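Local coordinates for protein putative retaining b-glycosidase (Saccharophagus degradans, PDB 5A95) that probably hydrolyses beta-glucans as a retaining glycoside hydrolase of family 5, subfamily 26, with the mixed-linkage specificity of a licheninase, at residues P255-D267 with I304-K318. The protein carries 1 engineered substitution. Residues are numbered along the deposited sequence; the frame is centred on the assembly and turned at random.
Sequences PYPQKAKPEVKND and IPVKDDGSYGPRIVK
Tyr-256 to Gln-258 pack on Pro-305 to Lys-307 and Tyr-312 in a loop-to-loop and loop-to-helix contact between the segments that follow two adjacent parallel strands of the (beta/alpha)8 barrel, 250-252 and 287-289. Pro-257 lies over one face of the Tyr-312 ring, its CB 3.8 Å from the centroid in a CH-pi contact, while CG2 of Ile-316 covers the opposite face. A chi1 of 161° turns the Tyr-312 ring away from its own backbone N and across Pro-257, and OH donates to Pro-255 O at 2.7 Å, tilted 33° from the carbonyl plane; the same oxygen accepts from Gly-293 N. A phenylalanine in its place would probably leave both the Pro-255 carbonyl and the Gly-293 N-H without their partner. Val-306 CG1 sits over a Tyr-256 face, 3.7 Å from the centroid; since Val-306 also touches a glucose unit of the bound glycan, the contact reaches the glycan pocket. Gln-258 is gripped at both ends: its N donates to Pro-305 O (3.0 Å), and its OE1 accepts from Lys-307 N (3.0 Å), which comes from above the amide carbonyl plane. Farther along, Arg-315 NE binds the anti side of Asp-267 OD1 at 2.8 Å, in a salt bridge whose carboxylate and guanidinium planes stand nearly perpendicular (86°). Asp-267 opens helix 267-279, whose Trp-278 and Phe-270 touch Pro-255 and Arg-315 respectively, while Val-317 of helix 312-323 leans on helix 350-363.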
loop_
_atom_site.group_PDB
_atom_site.type_symbol
_atom_site.label_atom_id
_atom_site.label_comp_id
_atom_site.label_asym_id
_atom_site.label_seq_id
_atom_site.Cartn_x
_atom_site.Cartn_y
_atom_site.Cartn_z
ATOM N N PRO A 255 -15.918 -23.400 -14.196
ATOM C CA PRO A 255 -15.674 -24.794 -14.500
ATOM C C PRO A 255 -15.270 -25.034 -15.970
ATOM O O PRO A 255 -16.002 -25.660 -16.761
ATOM C CB PRO A 255 -17.015 -25.426 -14.192
ATOM C CG PRO A 255 -18.009 -24.363 -14.597
ATOM C CD PRO A 255 -17.361 -23.085 -14.170
ATOM N N TYR A 256 -14.079 -24.573 -16.338
ATOM C CA TYR A 256 -13.536 -24.900 -17.637
ATOM C C TYR A 256 -13.328 -26.424 -17.775
ATOM O O TYR A 256 -13.202 -27.130 -16.761
ATOM C CB TYR A 256 -12.272 -24.108 -17.844
ATOM C CG TYR A 256 -12.487 -22.654 -18.216
ATOM C CD1 TYR A 256 -13.179 -22.301 -19.362
ATOM C CD2 TYR A 256 -11.918 -21.632 -17.469
ATOM C CE1 TYR A 256 -13.326 -20.982 -19.739
ATOM C CE2 TYR A 256 -12.037 -20.312 -17.860
ATOM C CZ TYR A 256 -12.752 -19.988 -18.984
ATOM O OH TYR A 256 -12.860 -18.656 -19.350
ATOM N N PRO A 257 -13.253 -26.919 -19.025
ATOM C CA PRO A 257 -13.315 -28.361 -19.220
ATOM C C PRO A 257 -12.229 -29.205 -18.578
ATOM O O PRO A 257 -12.482 -30.349 -18.189
ATOM C CB PRO A 257 -13.266 -28.536 -20.763
ATOM C CG PRO A 257 -12.790 -27.227 -21.305
ATOM C CD PRO A 257 -13.325 -26.205 -20.317
ATOM N N GLN A 258 -11.020 -28.640 -18.453
ATOM C CA GLN A 258 -9.873 -29.396 -17.936
ATOM C C GLN A 258 -9.608 -29.123 -16.457
ATOM O O GLN A 258 -8.650 -29.646 -15.916
ATOM C CB GLN A 258 -8.622 -29.156 -18.769
ATOM C CG GLN A 258 -8.808 -29.549 -20.228
ATOM C CD GLN A 258 -7.648 -29.125 -21.077
ATOM O OE1 GLN A 258 -7.442 -27.933 -21.325
ATOM N NE2 GLN A 258 -6.879 -30.095 -21.539
ATOM N N LYS A 259 -10.489 -28.379 -15.779
ATOM C CA LYS A 259 -10.342 -28.229 -14.338
ATOM C C LYS A 259 -10.529 -29.558 -13.599
ATOM O O LYS A 259 -9.726 -29.919 -12.747
ATOM C CB LYS A 259 -11.299 -27.184 -13.777
ATOM C CG LYS A 259 -11.052 -25.769 -14.291
ATOM C CD LYS A 259 -9.640 -25.213 -14.042
ATOM C CE LYS A 259 -9.330 -24.959 -12.590
ATOM N NZ LYS A 259 -8.034 -24.246 -12.413
ATOM N N ALA A 260 -11.603 -30.259 -13.922
ATOM C CA ALA A 260 -11.793 -31.623 -13.422
ATOM C C ALA A 260 -11.049 -32.578 -14.339
ATOM O O ALA A 260 -11.135 -32.451 -15.553
ATOM C CB ALA A 260 -13.268 -31.970 -13.382
ATOM N N LYS A 261 -10.388 -33.573 -13.757
ATOM C CA LYS A 261 -9.529 -34.481 -14.493
ATOM C C LYS A 261 -9.872 -35.934 -14.148
ATOM O O LYS A 261 -9.063 -36.662 -13.568
ATOM C CB LYS A 261 -8.043 -34.174 -14.229
ATOM C CG LYS A 261 -7.666 -32.764 -14.637
ATOM C CD LYS A 261 -6.219 -32.408 -14.348
ATOM C CE LYS A 261 -5.895 -30.980 -14.760
ATOM N NZ LYS A 261 -6.667 -29.984 -13.969
ATOM N N PRO A 262 -11.078 -36.376 -14.548
ATOM C CA PRO A 262 -11.385 -37.799 -14.331
ATOM C C PRO A 262 -10.502 -38.690 -15.184
ATOM O O PRO A 262 -10.162 -38.341 -16.308
ATOM C CB PRO A 262 -12.826 -37.925 -14.802
ATOM C CG PRO A 262 -12.983 -36.814 -15.808
ATOM C CD PRO A 262 -12.135 -35.689 -15.309
ATOM N N GLU A 263 -10.181 -39.851 -14.661
ATOM C CA GLU A 263 -9.375 -40.804 -15.400
ATOM C C GLU A 263 -10.139 -41.383 -16.574
ATOM O O GLU A 263 -9.578 -41.612 -17.616
ATOM C CB GLU A 263 -8.907 -41.896 -14.451
ATOM C CG GLU A 263 -7.946 -41.343 -13.377
ATOM C CD GLU A 263 -7.606 -42.313 -12.261
ATOM O OE1 GLU A 263 -8.166 -43.441 -12.187
ATOM O OE2 GLU A 263 -6.773 -41.919 -11.433
ATOM N N VAL A 264 -11.428 -41.575 -16.383
ATOM C CA VAL A 264 -12.306 -42.008 -17.435
ATOM C C VAL A 264 -13.331 -40.901 -17.690
ATOM O O VAL A 264 -14.109 -40.526 -16.797
ATOM C CB VAL A 264 -13.033 -43.324 -17.079
ATOM C CG1 VAL A 264 -14.027 -43.700 -18.179
ATOM C CG2 VAL A 264 -12.032 -44.459 -16.876
ATOM N N LYS A 265 -13.331 -40.378 -18.915
ATOM C CA LYS A 265 -14.222 -39.301 -19.302
ATOM C C LYS A 265 -15.590 -39.867 -19.658
ATOM O O LYS A 265 -15.768 -40.552 -20.673
ATOM C CB LYS A 265 -13.665 -38.533 -20.491
ATOM C CG LYS A 265 -12.412 -37.727 -20.187
ATOM C CD LYS A 265 -12.053 -36.822 -21.374
ATOM C CE LYS A 265 -10.943 -35.821 -21.056
ATOM N NZ LYS A 265 -9.657 -36.542 -21.087
ATOM N N ASN A 266 -16.557 -39.556 -18.793
ATOM C CA ASN A 266 -17.965 -39.866 -18.997
ATOM C C ASN A 266 -18.774 -38.875 -18.187
ATOM O O ASN A 266 -18.214 -38.059 -17.457
ATOM C CB ASN A 266 -18.292 -41.329 -18.679
ATOM C CG ASN A 266 -18.063 -41.695 -17.223
ATOM O OD1 ASN A 266 -18.124 -40.855 -16.345
ATOM N ND2 ASN A 266 -17.777 -42.963 -16.977
ATOM N N ASP A 267 -20.095 -38.909 -18.329
ATOM C CA ASP A 267 -20.932 -37.961 -17.600
ATOM C C ASP A 267 -20.809 -38.124 -16.096
ATOM O O ASP A 267 -20.633 -37.138 -15.394
ATOM C CB ASP A 267 -22.394 -38.105 -17.990
ATOM C CG ASP A 267 -22.721 -37.518 -19.341
ATOM O OD1 ASP A 267 -21.813 -37.217 -20.142
ATOM O OD2 ASP A 267 -23.919 -37.402 -19.610
ATOM N N ILE A 304 -4.542 -25.010 -21.949
ATOM C CA ILE A 304 -5.124 -25.569 -20.716
ATOM C C ILE A 304 -5.567 -24.354 -19.888
ATOM O O ILE A 304 -4.816 -23.381 -19.798
ATOM C CB ILE A 304 -4.083 -26.430 -19.960
ATOM C CG1 ILE A 304 -3.654 -27.640 -20.812
ATOM C CG2 ILE A 304 -4.591 -26.908 -18.614
ATOM C CD1 ILE A 304 -2.375 -28.322 -20.353
ATOM N N PRO A 305 -6.778 -24.390 -19.280
ATOM C CA PRO A 305 -7.665 -25.534 -19.129
ATOM C C PRO A 305 -8.906 -25.519 -20.022
ATOM O O PRO A 305 -9.948 -26.074 -19.632
ATOM C CB PRO A 305 -8.085 -25.408 -17.668
ATOM C CG PRO A 305 -8.289 -23.936 -17.507
ATOM C CD PRO A 305 -7.160 -23.318 -18.332
ATOM N N VAL A 306 -8.843 -24.897 -21.201
ATOM C CA VAL A 306 -10.021 -24.698 -22.034
ATOM C C VAL A 306 -10.110 -25.612 -23.265
ATOM O O VAL A 306 -11.028 -25.455 -24.072
ATOM C CB VAL A 306 -10.177 -23.219 -22.490
ATOM C CG1 VAL A 306 -10.179 -22.311 -21.265
ATOM C CG2 VAL A 306 -9.095 -22.773 -23.475
ATOM N N LYS A 307 -9.209 -26.585 -23.382
ATOM C CA LYS A 307 -9.206 -27.475 -24.537
ATOM C C LYS A 307 -10.198 -28.608 -24.355
ATOM O O LYS A 307 -10.243 -29.210 -23.292
ATOM C CB LYS A 307 -7.820 -28.073 -24.765
ATOM C CG LYS A 307 -6.699 -27.086 -25.056
ATOM C CD LYS A 307 -5.387 -27.848 -25.284
ATOM C CE LYS A 307 -4.291 -26.952 -25.802
ATOM N NZ LYS A 307 -3.092 -27.783 -26.065
ATOM N N ASP A 308 -10.966 -28.899 -25.391
ATOM C CA ASP A 308 -11.947 -29.985 -25.344
ATOM C C ASP A 308 -12.387 -30.332 -26.746
ATOM O O ASP A 308 -12.338 -29.491 -27.644
ATOM C CB ASP A 308 -13.166 -29.595 -24.508
ATOM C CG ASP A 308 -14.042 -30.789 -24.151
ATOM O OD1 ASP A 308 -13.628 -31.541 -23.244
ATOM O OD2 ASP A 308 -15.113 -30.949 -24.771
ATOM N N ASP A 309 -12.864 -31.566 -26.920
ATOM C CA ASP A 309 -13.404 -32.006 -28.207
ATOM C C ASP A 309 -14.846 -31.574 -28.504
ATOM O O ASP A 309 -15.351 -31.802 -29.616
ATOM C CB ASP A 309 -13.246 -33.537 -28.400
ATOM C CG ASP A 309 -14.034 -34.382 -27.422
ATOM O OD1 ASP A 309 -14.963 -33.871 -26.760
ATOM O OD2 ASP A 309 -13.762 -35.599 -27.367
ATOM N N GLY A 310 -15.485 -30.949 -27.517
ATOM C CA GLY A 310 -16.868 -30.502 -27.640
ATOM C C GLY A 310 -17.842 -31.240 -26.767
ATOM O O GLY A 310 -18.915 -30.715 -26.476
ATOM N N SER A 311 -17.483 -32.446 -26.308
ATOM C CA SER A 311 -18.360 -33.201 -25.416
ATOM C C SER A 311 -18.646 -32.471 -24.114
ATOM O O SER A 311 -19.663 -32.694 -23.477
ATOM C CB SER A 311 -17.786 -34.615 -25.162
ATOM O OG SER A 311 -16.471 -34.535 -24.641
ATOM N N TYR A 312 -17.746 -31.592 -23.711
ATOM C CA TYR A 312 -17.975 -30.779 -22.526
ATOM C C TYR A 312 -19.212 -29.912 -22.591
ATOM O O TYR A 312 -19.846 -29.689 -21.557
ATOM C CB TYR A 312 -16.770 -29.914 -22.294
ATOM C CG TYR A 312 -16.918 -28.687 -21.424
ATOM C CD1 TYR A 312 -16.808 -28.745 -20.054
ATOM C CD2 TYR A 312 -17.072 -27.446 -22.018
ATOM C CE1 TYR A 312 -16.843 -27.592 -19.290
ATOM C CE2 TYR A 312 -17.081 -26.297 -21.280
ATOM C CZ TYR A 312 -16.963 -26.366 -19.913
ATOM O OH TYR A 312 -16.952 -25.192 -19.206
ATOM N N GLY A 313 -19.556 -29.383 -23.770
ATOM C CA GLY A 313 -20.668 -28.457 -23.845
ATOM C C GLY A 313 -21.958 -29.076 -23.313
ATOM O O GLY A 313 -22.585 -28.564 -22.381
ATOM N N PRO A 314 -22.367 -30.208 -23.911
ATOM C CA PRO A 314 -23.592 -30.836 -23.441
ATOM C C PRO A 314 -23.516 -31.250 -21.976
ATOM O O PRO A 314 -24.508 -31.180 -21.271
ATOM C CB PRO A 314 -23.752 -32.040 -24.385
ATOM C CG PRO A 314 -23.094 -31.580 -25.673
ATOM C CD PRO A 314 -21.930 -30.716 -25.227
ATOM N N ARG A 315 -22.335 -31.684 -21.546
ATOM C CA ARG A 315 -22.161 -32.096 -20.153
ATOM C C ARG A 315 -22.363 -30.951 -19.173
ATOM O O ARG A 315 -23.126 -31.083 -18.209
ATOM C CB ARG A 315 -20.792 -32.686 -19.905
ATOM C CG ARG A 315 -20.607 -34.060 -20.403
ATOM C CD ARG A 315 -19.415 -34.735 -19.739
ATOM N NE ARG A 315 -19.302 -35.982 -20.436
ATOM C CZ ARG A 315 -18.313 -36.338 -21.241
ATOM N NH1 ARG A 315 -17.319 -35.535 -21.440
ATOM N NH2 ARG A 315 -18.358 -37.524 -21.836
ATOM N N ILE A 316 -21.679 -29.835 -19.395
ATOM C CA ILE A 316 -21.770 -28.729 -18.458
ATOM C C ILE A 316 -23.174 -28.110 -18.453
ATOM O O ILE A 316 -23.694 -27.720 -17.410
ATOM C CB ILE A 316 -20.650 -27.689 -18.684
ATOM C CG1 ILE A 316 -20.525 -26.723 -17.510
ATOM C CG2 ILE A 316 -20.830 -26.871 -19.959
ATOM C CD1 ILE A 316 -20.179 -27.353 -16.200
ATOM N N VAL A 317 -23.821 -28.056 -19.622
ATOM C CA VAL A 317 -25.177 -27.553 -19.686
ATOM C C VAL A 317 -26.167 -28.481 -18.953
ATOM O O VAL A 317 -27.003 -28.014 -18.191
ATOM C CB VAL A 317 -25.593 -27.300 -21.149
ATOM C CG1 VAL A 317 -27.081 -27.084 -21.292
ATOM C CG2 VAL A 317 -24.836 -26.088 -21.677
ATOM N N LYS A 318 -26.052 -29.784 -19.172
ATOM C CA LYS A 318 -26.904 -30.758 -18.484
ATOM C C LYS A 318 -26.726 -30.628 -16.977
ATOM O O LYS A 318 -27.688 -30.614 -16.224
ATOM C CB LYS A 318 -26.558 -32.182 -18.950
ATOM C CG LYS A 318 -27.360 -33.291 -18.289
ATOM C CD LYS A 318 -27.307 -34.597 -19.086
ATOM C CE LYS A 318 -28.329 -35.611 -18.571
ATOM N NZ LYS A 318 -27.630 -36.681 -17.852
#